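Local structure of putative hemin storage protein (Bordetella bronchiseptica, 6AU1) at residues 283-288 with 297-302; 323-326 with 331-334. The protein cleaves deacetylated poly-beta-1,6-N-acetylglucosamine, a biofilm polysaccharide, with the glycoside hydrolase domain that makes up this chain. All blocks are in the same frame, centred on the assembly; numbering follows the deposited sequence.

Contact 1 of 2, residues 283-288 with 297-302; sequences QLVAAV and TIFELQ. With SO4 (sulfate ion), chain E.
F299 pushes its ring from strand 297-302 into the side of helix 283-288 and meets V288, V285 and L284. The ring lies with CG anti to the carbonyl carbon (chi1 -67°), which carries its far end up to the helix. V288 comes from the opposite direction and sets CG2 obliquely 3.8 Å from F299 CZ. One turn back, the side chains of V285 and F299 cross at about a right angle, V285 CG2 lying obliquely to the ring, 3.8 Å from F299 CE2. L284 slides past in the opposite sense and touches the ring edge, near its plane, with CD2 4.1 Å from F299 CD2. The other methyl of V288, CG1, meets T297 tip to tip, 3.5 Å from OG1, a hydroxyl hydrogen-bonded to G293 O. T297 CG2 lies over one face of the F299 ring, offset toward the rim. No hydrogen bond links the two segments. On the outer side of the helix Q283 NE2 makes a weak hydrogen bond (3.4 Å) to O4 of a sulfate ion, probably from the crystallisation liquor, which R282 and Q279 also bind. Helix and strand run nearly antiparallel (167°), their axes 10.9 Å apart, as expected where a barrel helix returns to the next parallel strand. L265 of the neighbouring strand 262-266 touches L284, V288 and T297, while L324 of the following helix, 314-326, touches V285 and F299.

Contact 2 of 2, residues 323-326 with 331-334; sequences QLRS and NYGY
Helix 323-326 and the segment 331-334 are joined by a short connection of four residues, and their backbones come nearest at L324 and Y332, whose CA atoms lie 8.1 Å apart. The side chains of L324 and Y332 pass each other in opposite directions, L324 CD1 lying 3.6 Å from Y332 CB and obliquely to the ring. Y332 holds CG between its backbone N and carbonyl carbon (chi1 50°), and the ring extends from there toward R325. Together these segments form the end of a helix and the strand that follows it, the last such step of the TIM-type barrel: strand 332-335 pairs in parallel with both 297-305 and 8-12 and so closes the ring of strands. R325 bends at chi3 (69°) and brings its guanidinium back to the phenol. NH1 donates to Y332 OH over 2.9 Å, with an N-H...O angle of 154° and the oxygen at the guanidinium edge, in its plane. The guanidinium and ring planes are steeply inclined to each other, and the aliphatic part of the arginine also packs here, CG lying 3.8 Å from Y332 CE2. The phenol's stronger hydrogen bond goes to the backbone oxygen of V352 in the C-terminal helix 346-353, so OH is gripped by two partners.

The two contacts follow in series along the chain, contact 1 closing before contact 2 opens, and their centres lie about 8 Å apart. Each places a helix, 277-290 and then 314-326, against the strand that follows it, and those strands, 297-305 and 332-335, are parallel neighbours in the barrel sheet. Probable backbone hydrogen bonds join them, from F299 N to N331 O (3.0 Å) and from L301 N to G333 O (2.9 Å). F299 O also packs against Y332 CB, 3.2 Å away. Together they build the closing section of the glycoside hydrolase barrel, where the last strand meets the first.

Contact 1 of 2, residues 283-288 with 297-302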
ATOM      1  N   GLN A 283      -9.603  18.115   8.922  1.00 27.37           N
ATOM      2  CA  GLN A 283     -10.805  17.434   8.449  1.00 27.80           C
ATOM      3  C   GLN A 283     -10.598  15.927   8.298  1.00 26.13           C
ATOM      4  O   GLN A 283     -11.511  15.145   8.578  1.00 25.35           O
ATOM      5  CB  GLN A 283     -11.272  18.032   7.119  1.00 27.15           C
ATOM      6  CG  GLN A 283     -11.848  19.422   7.265  1.00 30.88           C
ATOM      7  CD  GLN A 283     -12.101  20.096   5.931  1.00 40.17           C
ATOM      8  OE1 GLN A 283     -11.688  19.598   4.884  1.00 44.57           O
ATOM      9  NE2 GLN A 283     -12.771  21.241   5.963  1.00 43.15           N
ATOM     10  N   LEU A 284      -9.412  15.521   7.848  1.00 21.35           N
ATOM     11  CA  LEU A 284      -9.130  14.094   7.691  1.00 20.68           C
ATOM     12  C   LEU A 284      -9.168  13.391   9.048  1.00 22.86           C
ATOM     13  O   LEU A 284      -9.795  12.342   9.193  1.00 23.01           O
ATOM     14  CB  LEU A 284      -7.774  13.869   7.014  1.00 22.42           C
ATOM     15  CG  LEU A 284      -7.455  12.410   6.643  1.00 19.35           C
ATOM     16  CD1 LEU A 284      -8.304  11.950   5.469  1.00 20.51           C
ATOM     17  CD2 LEU A 284      -5.980  12.268   6.329  1.00 19.00           C
ATOM     18  N   VAL A 285      -8.510  13.981  10.042  1.00 22.08           N
ATOM     19  CA  VAL A 285      -8.505  13.413  11.390  1.00 22.07           C
ATOM     20  C   VAL A 285      -9.922  13.340  11.969  1.00 24.12           C
ATOM     21  O   VAL A 285     -10.307  12.327  12.556  1.00 24.88           O
ATOM     22  CB  VAL A 285      -7.594  14.232  12.336  1.00 21.99           C
ATOM     23  CG1 VAL A 285      -7.737  13.751  13.761  1.00 23.62           C
ATOM     24  CG2 VAL A 285      -6.144  14.111  11.881  1.00 25.40           C
ATOM     25  N   ALA A 286     -10.698  14.405  11.783  1.00 24.69           N
ATOM     26  CA  ALA A 286     -12.074  14.441  12.273  1.00 27.31           C
ATOM     27  C   ALA A 286     -12.895  13.316  11.658  1.00 27.39           C
ATOM     28  O   ALA A 286     -13.709  12.686  12.337  1.00 28.15           O
ATOM     29  CB  ALA A 286     -12.715  15.784  11.973  1.00 29.81           C
ATOM     30  N   ALA A 287     -12.679  13.071  10.367  1.00 26.70           N
ATOM     31  CA  ALA A 287     -13.402  12.013   9.665  1.00 27.83           C
ATOM     32  C   ALA A 287     -13.063  10.646  10.242  1.00 24.11           C
ATOM     33  O   ALA A 287     -13.948   9.814  10.445  1.00 25.89           O
ATOM     34  CB  ALA A 287     -13.096  12.049   8.166  1.00 23.17           C
ATOM     35  N   VAL A 288     -11.776  10.417  10.495  1.00 20.83           N
ATOM     36  CA  VAL A 288     -11.329   9.156  11.073  1.00 21.87           C
ATOM     37  C   VAL A 288     -11.893   8.988  12.487  1.00 25.38           C
ATOM     38  O   VAL A 288     -12.375   7.911  12.849  1.00 24.68           O
ATOM     39  CB  VAL A 288      -9.790   9.070  11.097  1.00 23.10           C
ATOM     40  CG1 VAL A 288      -9.336   7.816  11.821  1.00 20.65           C
ATOM     41  CG2 VAL A 288      -9.260   9.079   9.671  1.00 21.95           C
ATOM     42  N   THR A 297      -5.752   3.673  12.878  1.00 19.30           N
ATOM     43  CA  THR A 297      -5.397   4.372  11.643  1.00 18.10           C
ATOM     44  C   THR A 297      -4.031   5.016  11.788  1.00 20.24           C
ATOM     45  O   THR A 297      -3.788   5.780  12.718  1.00 21.13           O
ATOM     46  CB  THR A 297      -6.442   5.438  11.271  1.00 17.14           C
ATOM     47  OG1 THR A 297      -7.707   4.799  11.111  1.00 21.26           O
ATOM     48  CG2 THR A 297      -6.067   6.145   9.960  1.00 17.89           C
ATOM     49  N   ILE A 298      -3.137   4.677  10.869  1.00 14.75           N
ATOM     50  CA  ILE A 298      -1.827   5.295  10.799  1.00 18.38           C
ATOM     51  C   ILE A 298      -1.879   6.393   9.752  1.00 18.98           C
ATOM     52  O   ILE A 298      -2.187   6.134   8.589  1.00 18.20           O
ATOM     53  CB  ILE A 298      -0.748   4.267  10.452  1.00 17.98           C
ATOM     54  CG1 ILE A 298      -0.727   3.172  11.520  1.00 16.56           C
ATOM     55  CG2 ILE A 298       0.620   4.929  10.310  1.00 16.50           C
ATOM     56  CD1 ILE A 298       0.174   2.006  11.190  1.00 20.41           C
ATOM     57  N   PHE A 299      -1.626   7.625  10.176  1.00 16.41           N
ATOM     58  CA  PHE A 299      -1.625   8.740   9.244  1.00 17.36           C
ATOM     59  C   PHE A 299      -0.260   8.794   8.583  1.00 17.13           C
ATOM     60  O   PHE A 299       0.716   9.257   9.175  1.00 16.58           O
ATOM     61  CB  PHE A 299      -1.969  10.052   9.959  1.00 19.26           C
ATOM     62  CG  PHE A 299      -3.385  10.095  10.465  1.00 17.73           C
ATOM     63  CD1 PHE A 299      -3.722   9.484  11.670  1.00 19.49           C
ATOM     64  CD2 PHE A 299      -4.377  10.717   9.730  1.00 16.59           C
ATOM     65  CE1 PHE A 299      -5.027   9.497  12.123  1.00 19.93           C
ATOM     66  CE2 PHE A 299      -5.694  10.753  10.187  1.00 19.93           C
ATOM     67  CZ  PHE A 299      -6.020  10.139  11.380  1.00 21.86           C
ATOM     68  N   GLU A 300      -0.199   8.285   7.357  1.00 14.27           N
ATOM     69  CA  GLU A 300       1.068   8.206   6.644  1.00 14.38           C
ATOM     70  C   GLU A 300       1.306   9.489   5.852  1.00 14.82           C
ATOM     71  O   GLU A 300       0.604   9.778   4.884  1.00 16.87           O
ATOM     72  CB  GLU A 300       1.091   6.989   5.725  1.00 18.57           C
ATOM     73  CG  GLU A 300       2.440   6.761   5.090  1.00 17.89           C
ATOM     74  CD  GLU A 300       2.574   5.386   4.477  1.00 25.45           C
ATOM     75  OE1 GLU A 300       1.548   4.695   4.277  1.00 22.13           O
ATOM     76  OE2 GLU A 300       3.721   4.999   4.191  1.00 25.23           O
ATOM     77  N   LEU A 301       2.305  10.251   6.285  1.00 15.39           N
ATOM     78  CA  LEU A 301       2.590  11.570   5.724  1.00 14.58           C
ATOM     79  C   LEU A 301       3.588  11.458   4.587  1.00 15.09           C
ATOM     80  O   LEU A 301       4.284  10.450   4.479  1.00 16.25           O
ATOM     81  CB  LEU A 301       3.156  12.487   6.811  1.00 14.95           C
ATOM     82  CG  LEU A 301       2.281  12.620   8.051  1.00 13.56           C
ATOM     83  CD1 LEU A 301       3.076  13.244   9.177  1.00 16.17           C
ATOM     84  CD2 LEU A 301       1.067  13.489   7.715  1.00 15.04           C
ATOM     85  N   GLN A 302       3.672  12.481   3.742  1.00 14.60           N
ATOM     86  CA  GLN A 302       4.676  12.437   2.685  1.00 15.75           C
ATOM     87  C   GLN A 302       5.895  13.272   3.056  1.00 19.30           C
ATOM     88  O   GLN A 302       5.768  14.392   3.552  1.00 19.32           O
ATOM     89  CB  GLN A 302       4.096  12.899   1.343  1.00 20.40           C
ATOM     90  CG  GLN A 302       3.659  14.350   1.275  1.00 22.98           C
ATOM     91  CD  GLN A 302       2.940  14.667  -0.035  1.00 23.89           C
ATOM     92  OE1 GLN A 302       1.738  14.920  -0.042  1.00 28.24           O
ATOM     93  NE2 GLN A 302       3.676  14.649  -1.153  1.00 24.61           N
TER
HETATM   94  S   SO4 E 703     -12.151  23.421  10.076  1.00 81.11           S
HETATM   95  O1  SO4 E 703     -11.253  24.486   9.637  1.00 77.57           O
HETATM   96  O2  SO4 E 703     -13.145  23.971  10.992  1.00 86.48           O
HETATM   97  O3  SO4 E 703     -11.382  22.390  10.768  1.00 83.19           O
HETATM   98  O4  SO4 E 703     -12.825  22.830   8.923  1.00 80.61           O

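Contact 2 of 2, residues 323-326 with 331-334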
ATOM      1  N   GLN A 323       0.773  18.455  14.708  1.00 22.93           N
ATOM      2  CA  GLN A 323      -0.648  18.739  14.544  1.00 24.93           C
ATOM      3  C   GLN A 323      -1.470  17.482  14.827  1.00 20.09           C
ATOM      4  O   GLN A 323      -2.490  17.550  15.529  1.00 23.70           O
ATOM      5  CB  GLN A 323      -0.960  19.271  13.135  1.00 22.45           C
ATOM      6  CG  GLN A 323      -2.451  19.534  12.912  1.00 27.99           C
ATOM      7  CD  GLN A 323      -2.804  19.828  11.455  1.00 30.48           C
ATOM      8  OE1 GLN A 323      -2.060  19.482  10.539  1.00 34.55           O
ATOM      9  NE2 GLN A 323      -3.945  20.481  11.245  1.00 28.00           N
ATOM     10  N   LEU A 324      -1.035  16.354  14.264  1.00 20.24           N
ATOM     11  CA  LEU A 324      -1.677  15.060  14.521  1.00 19.82           C
ATOM     12  C   LEU A 324      -1.716  14.759  16.017  1.00 20.56           C
ATOM     13  O   LEU A 324      -2.768  14.412  16.560  1.00 22.36           O
ATOM     14  CB  LEU A 324      -0.958  13.926  13.784  1.00 16.74           C
ATOM     15  CG  LEU A 324      -1.038  13.913  12.255  1.00 18.44           C
ATOM     16  CD1 LEU A 324      -0.150  12.806  11.676  1.00 18.40           C
ATOM     17  CD2 LEU A 324      -2.484  13.779  11.768  1.00 23.66           C
ATOM     18  N   ARG A 325      -0.573  14.898  16.685  1.00 19.14           N
ATOM     19  CA  ARG A 325      -0.523  14.674  18.134  1.00 20.67           C
ATOM     20  C   ARG A 325      -1.536  15.546  18.881  1.00 23.55           C
ATOM     21  O   ARG A 325      -2.225  15.070  19.786  1.00 24.15           O
ATOM     22  CB  ARG A 325       0.884  14.933  18.667  1.00 21.42           C
ATOM     23  CG  ARG A 325       1.937  13.993  18.079  1.00 21.08           C
ATOM     24  CD  ARG A 325       3.341  14.541  18.280  1.00 21.91           C
ATOM     25  NE  ARG A 325       3.729  14.527  19.685  1.00 23.79           N
ATOM     26  CZ  ARG A 325       4.334  13.502  20.264  1.00 24.84           C
ATOM     27  NH1 ARG A 325       4.605  12.422  19.547  1.00 23.96           N
ATOM     28  NH2 ARG A 325       4.667  13.557  21.544  1.00 28.80           N
ATOM     29  N   SER A 326      -1.638  16.815  18.495  1.00 23.64           N
ATOM     30  CA  SER A 326      -2.535  17.749  19.176  1.00 26.09           C
ATOM     31  C   SER A 326      -4.004  17.382  18.974  1.00 26.36           C
ATOM     32  O   SER A 326      -4.864  17.807  19.748  1.00 28.47           O
ATOM     33  CB  SER A 326      -2.306  19.180  18.688  1.00 29.69           C
ATOM     34  OG  SER A 326      -2.867  19.350  17.392  1.00 27.98           O
ATOM     35  N   ASN A 331      -0.923   7.610  15.940  1.00 21.42           N
ATOM     36  CA  ASN A 331      -0.227   6.707  15.033  1.00 19.99           C
ATOM     37  C   ASN A 331       0.036   7.393  13.703  1.00 21.21           C
ATOM     38  O   ASN A 331      -0.895   7.894  13.078  1.00 19.63           O
ATOM     39  CB  ASN A 331      -1.032   5.427  14.797  1.00 22.50           C
ATOM     40  CG  ASN A 331      -1.410   4.730  16.080  1.00 32.84           C
ATOM     41  OD1 ASN A 331      -0.579   4.075  16.712  1.00 25.25           O
ATOM     42  ND2 ASN A 331      -2.676   4.852  16.472  1.00 33.76           N
ATOM     43  N   TYR A 332       1.296   7.432  13.280  1.00 16.24           N
ATOM     44  CA  TYR A 332       1.644   8.132  12.050  1.00 14.52           C
ATOM     45  C   TYR A 332       3.012   7.690  11.577  1.00 15.22           C
ATOM     46  O   TYR A 332       3.662   6.866  12.214  1.00 15.86           O
ATOM     47  CB  TYR A 332       1.593   9.663  12.232  1.00 15.00           C
ATOM     48  CG  TYR A 332       2.344  10.188  13.436  1.00 17.24           C
ATOM     49  CD1 TYR A 332       3.728  10.321  13.413  1.00 16.08           C
ATOM     50  CD2 TYR A 332       1.664  10.561  14.590  1.00 18.08           C
ATOM     51  CE1 TYR A 332       4.417  10.797  14.523  1.00 16.81           C
ATOM     52  CE2 TYR A 332       2.347  11.045  15.705  1.00 18.28           C
ATOM     53  CZ  TYR A 332       3.725  11.154  15.653  1.00 20.49           C
ATOM     54  OH  TYR A 332       4.407  11.625  16.744  1.00 22.24           O
ATOM     55  N   GLY A 333       3.434   8.231  10.447  1.00 13.92           N
ATOM     56  CA  GLY A 333       4.712   7.850   9.872  1.00 17.00           C
ATOM     57  C   GLY A 333       4.940   8.627   8.600  1.00 16.13           C
ATOM     58  O   GLY A 333       4.203   9.577   8.309  1.00 14.80           O
ATOM     59  N   TYR A 334       5.955   8.248   7.833  1.00 14.40           N
ATOM     60  CA  TYR A 334       6.201   8.977   6.600  1.00 12.43           C
ATOM     61  C   TYR A 334       6.759   8.069   5.511  1.00 11.71           C
ATOM     62  O   TYR A 334       7.322   7.001   5.775  1.00 14.24           O
ATOM     63  CB  TYR A 334       7.152  10.167   6.835  1.00 14.58           C
ATOM     64  CG  TYR A 334       8.565   9.762   7.196  1.00 16.67           C
ATOM     65  CD1 TYR A 334       9.497   9.449   6.203  1.00 16.10           C
ATOM     66  CD2 TYR A 334       8.976   9.698   8.523  1.00 16.90           C
ATOM     67  CE1 TYR A 334      10.790   9.065   6.531  1.00 13.97           C
ATOM     68  CE2 TYR A 334      10.265   9.317   8.861  1.00 16.00           C
ATOM     69  CZ  TYR A 334      11.172   9.008   7.861  1.00 14.73           C
ATOM     70  OH  TYR A 334      12.456   8.624   8.181  1.00 17.06           O
TER